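Local coordinates for protein C-domain type II peptide synthetase (Streptomyces globisporus, PDB 4ZNM) that is a condensation-domain protein of the type II peptide synthetase kind, its exact role being left open here, at residues 214-219 against 312-317; 218-223 against 355-360; 26-31 against 85-90. One frame throughout, in Å; residues are numbered along the deposited sequence.

Read from the N terminus, the first loop to close is that of contact 3, where the turn that follows helix 22-28 meets the hairpin strand 87-92; it is complete long before the others open. Contacts 1 and 2 then start from overlapping segments at the end of helix 207-219, sharing Lys218 and Arg219. Contact 1 closes on strand 312-319, and its shorter loop lies largely inside that of contact 2, which runs on to 355-360, beyond helix 347-350. The two adjoin, Pro315 packing on Leu220 and Arg317 on Ala223. Although the centre of contact 3 lies about 23 Å from each of theirs, Phe26 touches Phe313, so 26-31 borders contact 1.

Contact 1 (214-219 against 312-317); sequences EFWRKR and NFLPLR
Trp216, near the end of helix 207-219, meets strand 312-319 with the benzo end of its indole. A first torsion of -75° sets CG beside the backbone N and swings the ring across to the strand. There Trp216 CH2 lies 3.5 Å from Pro315 O, which sits at the ring edge near its plane. Trp216 CZ2 touches Leu314 CD1 at 4.1 Å, the two side chains crossing at about a right angle, and Trp216 CZ3 comes within 4.3 Å of Pro315 CG. Phe215 CE2 covers one indole face over its centre, while Trp216 NE1 donates to the carbonyl of His343.

Three residues on, Arg219 and Arg317 bond reciprocally, each guanidinium to the other's backbone carbonyl. Arg219, bent at chi2, gives NH2 to Arg317 O at 2.6 Å, nearly along the C=O axis, but the bond is bent (134°) and the oxygen tilted from the guanidinium plane. Arg317, extended from CG to NE, returns NH1 to Arg219 O at 2.8 Å, in the guanidinium plane of Arg317; this NH1 also bonds Gln221 O. Separate carboxylates probably ease the two positive groups, Glu339 pairing with Arg219 NE and Asp288 with Arg317 NE.

The helix and strand segments cross at 46°, their axes 11.0 Å apart. Helices 339-342 and 347-350 also flank the indole through Ala340 and Leu350, and strand 288-295 pairs antiparallel with 312-319.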
loop_
_atom_site.group_PDB
_atom_site.type_symbol
_atom_site.label_atom_id
_atom_site.label_comp_id
_atom_site.label_asym_id
_atom_site.label_seq_id
_atom_site.Cartn_x
_atom_site.Cartn_y
_atom_site.Cartn_z
ATOM N N GLU A 214 24.925 5.121 -11.583
ATOM C CA GLU A 214 26.283 5.156 -11.028
ATOM C C GLU A 214 26.198 5.465 -9.543
ATOM O O GLU A 214 26.940 4.895 -8.765
ATOM C CB GLU A 214 27.170 6.185 -11.730
ATOM C CG GLU A 214 28.673 5.854 -11.617
ATOM C CD GLU A 214 29.576 6.927 -12.227
ATOM O OE1 GLU A 214 29.273 7.412 -13.340
ATOM O OE2 GLU A 214 30.597 7.278 -11.593
ATOM N N PHE A 215 25.280 6.341 -9.141
ATOM C CA PHE A 215 25.061 6.585 -7.713
ATOM C C PHE A 215 24.691 5.302 -6.959
ATOM O O PHE A 215 25.233 5.021 -5.898
ATOM C CB PHE A 215 23.960 7.634 -7.491
ATOM C CG PHE A 215 23.432 7.647 -6.083
ATOM C CD1 PHE A 215 24.060 8.388 -5.115
ATOM C CD2 PHE A 215 22.330 6.899 -5.729
ATOM C CE1 PHE A 215 23.606 8.380 -3.828
ATOM C CE2 PHE A 215 21.880 6.879 -4.426
ATOM C CZ PHE A 215 22.511 7.639 -3.483
ATOM N N TRP A 216 23.769 4.515 -7.504
ATOM C CA TRP A 216 23.276 3.333 -6.806
ATOM C C TRP A 216 24.294 2.197 -6.735
ATOM O O TRP A 216 24.390 1.520 -5.712
ATOM C CB TRP A 216 21.994 2.841 -7.463
ATOM C CG TRP A 216 20.808 3.700 -7.138
ATOM C CD1 TRP A 216 20.137 4.548 -7.978
ATOM C CD2 TRP A 216 20.168 3.808 -5.864
ATOM N NE1 TRP A 216 19.091 5.149 -7.304
ATOM C CE2 TRP A 216 19.094 4.713 -6.004
ATOM C CE3 TRP A 216 20.379 3.205 -4.626
ATOM C CZ2 TRP A 216 18.254 5.044 -4.938
ATOM C CZ3 TRP A 216 19.529 3.516 -3.582
ATOM C CH2 TRP A 216 18.492 4.433 -3.738
ATOM N N ARG A 217 25.036 1.982 -7.824
ATOM C CA ARG A 217 26.112 0.997 -7.842
ATOM C C ARG A 217 27.054 1.280 -6.673
ATOM O O ARG A 217 27.433 0.371 -5.922
ATOM C CB ARG A 217 26.908 1.043 -9.157
ATOM C CG ARG A 217 26.267 0.314 -10.329
ATOM C CD ARG A 217 27.178 0.372 -11.583
ATOM N NE ARG A 217 26.427 0.768 -12.779
ATOM C CZ ARG A 217 26.585 1.912 -13.450
ATOM N NH1 ARG A 217 27.502 2.812 -13.089
ATOM N NH2 ARG A 217 25.827 2.152 -14.514
ATOM N N LYS A 218 27.424 2.544 -6.514
ATOM C CA LYS A 218 28.327 2.918 -5.414
ATOM C C LYS A 218 27.626 2.804 -4.072
ATOM O O LYS A 218 28.149 2.211 -3.145
ATOM C CB LYS A 218 28.861 4.345 -5.579
ATOM C CG LYS A 218 29.676 4.574 -6.840
ATOM C CD LYS A 218 30.027 6.052 -7.021
ATOM C CE LYS A 218 30.925 6.262 -8.236
ATOM N NZ LYS A 218 31.230 7.699 -8.489
ATOM N N ARG A 219 26.440 3.397 -3.965
ATOM C CA ARG A 219 25.733 3.431 -2.695
ATOM C C ARG A 219 25.394 2.049 -2.146
ATOM O O ARG A 219 25.417 1.822 -0.941
ATOM C CB ARG A 219 24.448 4.221 -2.842
ATOM C CG ARG A 219 23.833 4.605 -1.517
ATOM C CD ARG A 219 24.715 5.600 -0.729
ATOM N NE ARG A 219 23.887 6.127 0.323
ATOM C CZ ARG A 219 23.615 5.488 1.456
ATOM N NH1 ARG A 219 24.175 4.315 1.720
ATOM N NH2 ARG A 219 22.787 6.042 2.335
ATOM N N ASN A 312 6.750 2.248 -6.103
ATOM C CA ASN A 312 8.081 1.799 -6.551
ATOM C C ASN A 312 8.951 1.367 -5.355
ATOM O O ASN A 312 9.119 2.082 -4.384
ATOM C CB ASN A 312 8.747 2.908 -7.350
ATOM C CG ASN A 312 10.107 2.517 -7.877
ATOM O OD1 ASN A 312 10.299 1.412 -8.420
ATOM N ND2 ASN A 312 11.063 3.420 -7.721
ATOM N N PHE A 313 9.423 0.137 -5.433
ATOM C CA PHE A 313 10.310 -0.481 -4.448
ATOM C C PHE A 313 11.623 0.300 -4.422
ATOM O O PHE A 313 12.261 0.469 -5.459
ATOM C CB PHE A 313 10.490 -1.951 -4.874
ATOM C CG PHE A 313 11.157 -2.851 -3.879
ATOM C CD1 PHE A 313 10.406 -3.594 -2.974
ATOM C CD2 PHE A 313 12.544 -3.024 -3.913
ATOM C CE1 PHE A 313 11.011 -4.491 -2.105
ATOM C CE2 PHE A 313 13.161 -3.911 -3.047
ATOM C CZ PHE A 313 12.384 -4.651 -2.144
ATOM N N LEU A 314 11.990 0.824 -3.258
ATOM C CA LEU A 314 13.054 1.815 -3.154
ATOM C C LEU A 314 13.985 1.474 -1.978
ATOM O O LEU A 314 13.597 1.594 -0.812
ATOM C CB LEU A 314 12.459 3.209 -2.966
ATOM C CG LEU A 314 13.455 4.356 -2.779
ATOM C CD1 LEU A 314 14.311 4.533 -4.034
ATOM C CD2 LEU A 314 12.749 5.663 -2.393
ATOM N N PRO A 315 15.209 1.024 -2.268
ATOM C CA PRO A 315 16.025 0.572 -1.132
ATOM C C PRO A 315 16.693 1.722 -0.383
ATOM O O PRO A 315 17.267 2.626 -0.991
ATOM C CB PRO A 315 17.053 -0.354 -1.783
ATOM C CG PRO A 315 17.063 0.006 -3.228
ATOM C CD PRO A 315 15.724 0.549 -3.561
ATOM N N LEU A 316 16.585 1.672 0.942
ATOM C CA LEU A 316 17.121 2.710 1.831
ATOM C C LEU A 316 18.223 2.101 2.667
ATOM O O LEU A 316 17.945 1.266 3.524
ATOM C CB LEU A 316 16.021 3.274 2.743
ATOM C CG LEU A 316 14.835 3.881 2.006
ATOM C CD1 LEU A 316 13.791 4.435 2.931
ATOM C CD2 LEU A 316 15.274 4.950 1.039
ATOM N N ARG A 317 19.463 2.500 2.397
ATOM C CA ARG A 317 20.612 1.979 3.128
ATOM C C ARG A 317 21.181 3.016 4.062
ATOM O O ARG A 317 21.608 4.059 3.610
ATOM C CB ARG A 317 21.705 1.544 2.175
ATOM C CG ARG A 317 22.912 0.951 2.880
ATOM C CD ARG A 317 23.956 0.517 1.887
ATOM N NE ARG A 317 24.979 -0.350 2.485
ATOM C CZ ARG A 317 26.102 -0.712 1.873
ATOM N NH1 ARG A 317 26.381 -0.273 0.657
ATOM N NH2 ARG A 317 26.941 -1.537 2.460
#

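Contact 2 (218-223 against 355-360); sequences KRLQGA and PELMAS
Leu357 carries the apolar part of this contact, offering one methyl to each of two partners. Leu357 CD1 rests against Ala223 CB at 4.1 Å, and Leu357 CD2 approaches Leu220 CD1 at 4.3 Å. With CG anti to the backbone N (chi1 -173°), the isobutyl group is turned to the neighbouring segment and both branches are used. Pro315 of strand 312-319 packs against Leu220 and Leu357 alike, and Phe347 also touches Leu357, so the leucine pair belongs to a wider hydrophobic cluster.

A contact of a different kind joins the same leucine to the main chain, Leu357 CD1 lying 3.7 Å from Ala223 O.

Backbone hydrogen bonds shape each side separately. A type II beta turn runs from Leu220 to Ala223, closed by Ala223 N to Leu220 O at 2.9 Å, with Gly222 at positive phi. The facing loop makes a type I turn from Glu356 to Ala359, in which Ala359 N reaches Glu356 O at 3.0 Å. Two residues past Ala223, Ile225 bonds Leu357 through the backbone.

The internal bonds thus set the shape of each turn; between the segments the contact is apolar van der Waals packing, and the nearby Leu357-Ile225 bond supplies directional restraint.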
loop_
_atom_site.group_PDB
_atom_site.type_symbol
_atom_site.label_atom_id
_atom_site.label_comp_id
_atom_site.label_asym_id
_atom_site.label_seq_id
_atom_site.Cartn_x
_atom_site.Cartn_y
_atom_site.Cartn_z
ATOM N N LYS A 218 27.424 2.544 -6.514
ATOM C CA LYS A 218 28.327 2.918 -5.414
ATOM C C LYS A 218 27.626 2.804 -4.072
ATOM O O LYS A 218 28.149 2.211 -3.145
ATOM C CB LYS A 218 28.861 4.345 -5.579
ATOM C CG LYS A 218 29.676 4.574 -6.840
ATOM C CD LYS A 218 30.027 6.052 -7.021
ATOM C CE LYS A 218 30.925 6.262 -8.236
ATOM N NZ LYS A 218 31.230 7.699 -8.489
ATOM N N ARG A 219 26.440 3.397 -3.965
ATOM C CA ARG A 219 25.733 3.431 -2.695
ATOM C C ARG A 219 25.394 2.049 -2.146
ATOM O O ARG A 219 25.417 1.822 -0.941
ATOM C CB ARG A 219 24.448 4.221 -2.842
ATOM C CG ARG A 219 23.833 4.605 -1.517
ATOM C CD ARG A 219 24.715 5.600 -0.729
ATOM N NE ARG A 219 23.887 6.127 0.323
ATOM C CZ ARG A 219 23.615 5.488 1.456
ATOM N NH1 ARG A 219 24.175 4.315 1.720
ATOM N NH2 ARG A 219 22.787 6.042 2.335
ATOM N N LEU A 220 25.037 1.131 -3.031
ATOM C CA LEU A 220 24.624 -0.195 -2.615
ATOM C C LEU A 220 25.695 -1.263 -2.821
ATOM O O LEU A 220 25.411 -2.461 -2.783
ATOM C CB LEU A 220 23.371 -0.579 -3.372
ATOM C CG LEU A 220 22.162 0.262 -3.015
ATOM C CD1 LEU A 220 20.957 -0.211 -3.801
ATOM C CD2 LEU A 220 21.876 0.268 -1.510
ATOM N N GLN A 221 26.929 -0.821 -3.008
ATOM C CA GLN A 221 28.055 -1.733 -3.084
ATOM C C GLN A 221 28.098 -2.658 -1.869
ATOM O O GLN A 221 28.313 -2.200 -0.743
ATOM C CB GLN A 221 29.355 -0.950 -3.176
ATOM C CG GLN A 221 30.604 -1.793 -3.209
ATOM C CD GLN A 221 30.964 -2.185 -4.605
ATOM O OE1 GLN A 221 30.272 -2.983 -5.232
ATOM N NE2 GLN A 221 32.044 -1.608 -5.121
ATOM N N GLY A 222 27.931 -3.954 -2.100
ATOM C CA GLY A 222 28.003 -4.923 -1.025
ATOM C C GLY A 222 26.803 -4.899 -0.108
ATOM O O GLY A 222 26.804 -5.557 0.933
ATOM N N ALA A 223 25.767 -4.150 -0.479
ATOM C CA ALA A 223 24.586 -4.108 0.333
ATOM C C ALA A 223 23.715 -5.354 0.098
ATOM O O ALA A 223 23.623 -5.883 -1.022
ATOM C CB ALA A 223 23.798 -2.868 0.047
ATOM N N PRO A 355 22.924 -6.814 -8.536
ATOM C CA PRO A 355 22.153 -8.052 -8.672
ATOM C C PRO A 355 22.130 -8.979 -7.458
ATOM O O PRO A 355 21.352 -9.937 -7.510
ATOM C CB PRO A 355 22.813 -8.746 -9.873
ATOM C CG PRO A 355 24.179 -8.211 -9.921
ATOM C CD PRO A 355 24.065 -6.778 -9.455
ATOM N N GLU A 356 22.902 -8.700 -6.405
ATOM C CA GLU A 356 22.885 -9.552 -5.206
ATOM C C GLU A 356 22.077 -8.916 -4.061
ATOM O O GLU A 356 21.950 -9.500 -2.990
ATOM C CB GLU A 356 24.314 -9.858 -4.723
ATOM C CG GLU A 356 25.236 -10.558 -5.742
ATOM C CD GLU A 356 24.739 -11.923 -6.201
ATOM O OE1 GLU A 356 23.944 -12.554 -5.479
ATOM O OE2 GLU A 356 25.146 -12.372 -7.292
ATOM N N LEU A 357 21.536 -7.724 -4.292
ATOM C CA LEU A 357 20.805 -6.989 -3.268
ATOM C C LEU A 357 19.744 -7.832 -2.535
ATOM O O LEU A 357 19.508 -7.638 -1.333
ATOM C CB LEU A 357 20.124 -5.762 -3.885
ATOM C CG LEU A 357 19.453 -4.814 -2.881
ATOM C CD1 LEU A 357 20.523 -4.125 -2.011
ATOM C CD2 LEU A 357 18.602 -3.798 -3.601
HETATM N N MSE A 358 19.086 -8.748 -3.244
HETATM C CA MSE A 358 17.964 -9.451 -2.638
HETATM C C MSE A 358 18.309 -10.870 -2.241
HETATM O O MSE A 358 17.412 -11.676 -2.018
HETATM C CB MSE A 358 16.772 -9.507 -3.594
HETATM C CG MSE A 358 16.106 -8.175 -3.940
HETATM SE SE MSE A 358 14.685 -8.552 -5.211
HETATM C CE MSE A 358 15.891 -9.050 -6.675
ATOM N N ALA A 359 19.585 -11.205 -2.155
ATOM C CA ALA A 359 19.955 -12.609 -1.904
ATOM C C ALA A 359 19.367 -13.234 -0.614
ATOM O O ALA A 359 19.620 -14.401 -0.345
ATOM C CB ALA A 359 21.441 -12.737 -1.886
ATOM N N SER A 360 18.600 -12.455 0.155
ATOM C CA SER A 360 17.866 -12.974 1.317
ATOM C C SER A 360 16.338 -12.854 1.155
ATOM O O SER A 360 15.579 -12.802 2.131
ATOM C CB SER A 360 18.315 -12.263 2.588
ATOM O OG SER A 360 19.362 -13.000 3.192
#

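Contact 3 (26-31 against 85-90); sequences FLCMFD and GGTHRP
His88 and Asp31 form a His-carboxylate hydrogen bond that ties the turn that follows helix 22-28 to the beta hairpin of strands 79-84 and 87-92. The bond from His88 NE2 to Asp31 OD2 measures 2.7 Å and is almost straight, at 171°. Its acceptor lies in the imidazole plane, yet the approach to the carboxylate is from above, 55° out of that group's plane. The two flat groups are accordingly not coplanar but turned 50° apart. Asp31 extends toward the hairpin with CG anti to its backbone N, and His88 comes to it from the opposite direction.

At another part of the ring edge stands Cys28, its SG 4.2 Å from His88 CD2. The sulfur is 5.3 Å from the ring centroid, an edge-on sulfur-aromatic contact. Cys28 SG also comes within 4.3 Å of Thr87 OG1, a loose approach at the start of the strand.

The second shell helps to position both partners. Phe42 stacks on the imidazole, which probably restrains its tilt, while Arg83 of the neighbouring hairpin strand makes a salt bridge to Asp31 OD1. Placed between His88 and Arg83, the carboxylate would probably help to stabilise positive charge on both. Within the hairpin, Arg89 and Val82 are joined by backbone hydrogen bonding. On the other segment, a type I turn from Cys28 to Asp31 is closed by Asp31 N, which bonds Cys28 O at 3.1 Å.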
loop_
_atom_site.group_PDB
_atom_site.type_symbol
_atom_site.label_atom_id
_atom_site.label_comp_id
_atom_site.label_asym_id
_atom_site.label_seq_id
_atom_site.Cartn_x
_atom_site.Cartn_y
_atom_site.Cartn_z
ATOM N N PHE A 26 8.297 -5.474 -11.928
ATOM C CA PHE A 26 8.727 -5.798 -10.576
ATOM C C PHE A 26 7.869 -6.942 -10.035
ATOM O O PHE A 26 8.394 -7.895 -9.502
ATOM C CB PHE A 26 8.657 -4.543 -9.687
ATOM C CG PHE A 26 8.664 -4.821 -8.210
ATOM C CD1 PHE A 26 9.836 -5.046 -7.539
ATOM C CD2 PHE A 26 7.489 -4.818 -7.494
ATOM C CE1 PHE A 26 9.824 -5.270 -6.200
ATOM C CE2 PHE A 26 7.484 -5.058 -6.151
ATOM C CZ PHE A 26 8.645 -5.271 -5.506
ATOM N N LEU A 27 6.554 -6.876 -10.201
ATOM C CA LEU A 27 5.687 -7.950 -9.707
ATOM C C LEU A 27 5.999 -9.318 -10.372
ATOM O O LEU A 27 5.908 -10.346 -9.719
ATOM C CB LEU A 27 4.199 -7.583 -9.915
ATOM C CG LEU A 27 3.720 -6.313 -9.132
ATOM C CD1 LEU A 27 2.309 -5.924 -9.477
ATOM C CD2 LEU A 27 3.825 -6.520 -7.645
ATOM N N CYS A 28 6.333 -9.308 -11.664
ATOM C CA CYS A 28 6.759 -10.531 -12.362
ATOM C C CYS A 28 7.895 -11.243 -11.642
ATOM O O CYS A 28 7.972 -12.471 -11.672
ATOM C CB CYS A 28 7.199 -10.235 -13.788
ATOM S SG CYS A 28 5.830 -9.884 -14.879
HETATM N N MSE A 29 8.757 -10.478 -10.980
HETATM C CA MSE A 29 9.882 -11.081 -10.290
HETATM C C MSE A 29 9.362 -11.977 -9.155
HETATM O O MSE A 29 10.086 -12.864 -8.690
HETATM C CB MSE A 29 10.842 -10.015 -9.730
HETATM C CG MSE A 29 11.437 -9.066 -10.771
HETATM SE SE MSE A 29 12.547 -7.583 -9.998
HETATM C CE MSE A 29 13.352 -8.608 -8.634
ATOM N N PHE A 30 8.107 -11.757 -8.728
ATOM C CA PHE A 30 7.483 -12.545 -7.636
ATOM C C PHE A 30 6.421 -13.543 -8.099
ATOM O O PHE A 30 5.737 -14.166 -7.288
ATOM C CB PHE A 30 6.871 -11.602 -6.595
ATOM C CG PHE A 30 7.888 -10.719 -5.940
ATOM C CD1 PHE A 30 8.449 -11.053 -4.728
ATOM C CD2 PHE A 30 8.347 -9.600 -6.582
ATOM C CE1 PHE A 30 9.446 -10.252 -4.153
ATOM C CE2 PHE A 30 9.351 -8.816 -6.041
ATOM C CZ PHE A 30 9.895 -9.134 -4.822
ATOM N N ASP A 31 6.333 -13.751 -9.401
ATOM C CA ASP A 31 5.283 -14.584 -9.961
ATOM C C ASP A 31 5.676 -16.040 -9.985
ATOM O O ASP A 31 6.627 -16.431 -10.665
ATOM C CB ASP A 31 4.955 -14.129 -11.375
ATOM C CG ASP A 31 3.877 -14.955 -12.018
ATOM O OD1 ASP A 31 3.049 -15.590 -11.302
ATOM O OD2 ASP A 31 3.861 -14.965 -13.264
ATOM N N GLY A 85 3.088 -16.998 -22.891
ATOM C CA GLY A 85 4.510 -17.238 -23.133
ATOM C C GLY A 85 5.462 -16.914 -21.990
ATOM O O GLY A 85 6.498 -16.270 -22.204
ATOM N N GLY A 86 5.110 -17.357 -20.781
ATOM C CA GLY A 86 5.931 -17.115 -19.604
ATOM C C GLY A 86 5.658 -15.817 -18.841
ATOM O O GLY A 86 6.066 -15.682 -17.685
ATOM N N THR A 87 4.968 -14.867 -19.471
ATOM C CA THR A 87 4.759 -13.550 -18.866
ATOM C C THR A 87 3.271 -13.192 -18.848
ATOM O O THR A 87 2.421 -14.074 -18.913
ATOM C CB THR A 87 5.590 -12.458 -19.619
ATOM O OG1 THR A 87 5.457 -11.184 -18.969
ATOM C CG2 THR A 87 5.159 -12.340 -21.063
ATOM N N HIS A 88 2.956 -11.903 -18.734
ATOM C CA HIS A 88 1.580 -11.442 -18.720
ATOM C C HIS A 88 1.383 -10.386 -19.793
ATOM O O HIS A 88 2.197 -9.487 -19.957
ATOM C CB HIS A 88 1.221 -10.926 -17.328
ATOM C CG HIS A 88 1.433 -11.954 -16.267
ATOM N ND1 HIS A 88 0.436 -12.818 -15.863
ATOM C CD2 HIS A 88 2.560 -12.341 -15.610
ATOM C CE1 HIS A 88 0.921 -13.653 -14.964
ATOM N NE2 HIS A 88 2.214 -13.392 -14.797
ATOM N N ARG A 89 0.321 -10.556 -20.564
ATOM C CA ARG A 89 -0.074 -9.584 -21.568
ATOM C C ARG A 89 -1.245 -8.733 -21.076
ATOM O O ARG A 89 -2.297 -9.274 -20.750
ATOM C CB ARG A 89 -0.479 -10.286 -22.857
ATOM C CG ARG A 89 -1.174 -9.372 -23.857
ATOM C CD ARG A 89 -1.322 -10.045 -25.213
ATOM N NE ARG A 89 -2.074 -11.289 -25.103
ATOM C CZ ARG A 89 -3.396 -11.386 -25.214
ATOM N NH1 ARG A 89 -4.141 -10.310 -25.448
ATOM N NH2 ARG A 89 -3.974 -12.572 -25.087
ATOM N N PRO A 90 -1.083 -7.406 -21.064
ATOM C CA PRO A 90 -2.236 -6.538 -20.796
ATOM C C PRO A 90 -3.195 -6.470 -21.970
ATOM O O PRO A 90 -2.748 -6.442 -23.099
ATOM C CB PRO A 90 -1.604 -5.159 -20.554
ATOM C CG PRO A 90 -0.127 -5.384 -20.501
ATOM C CD PRO A 90 0.140 -6.622 -21.293
#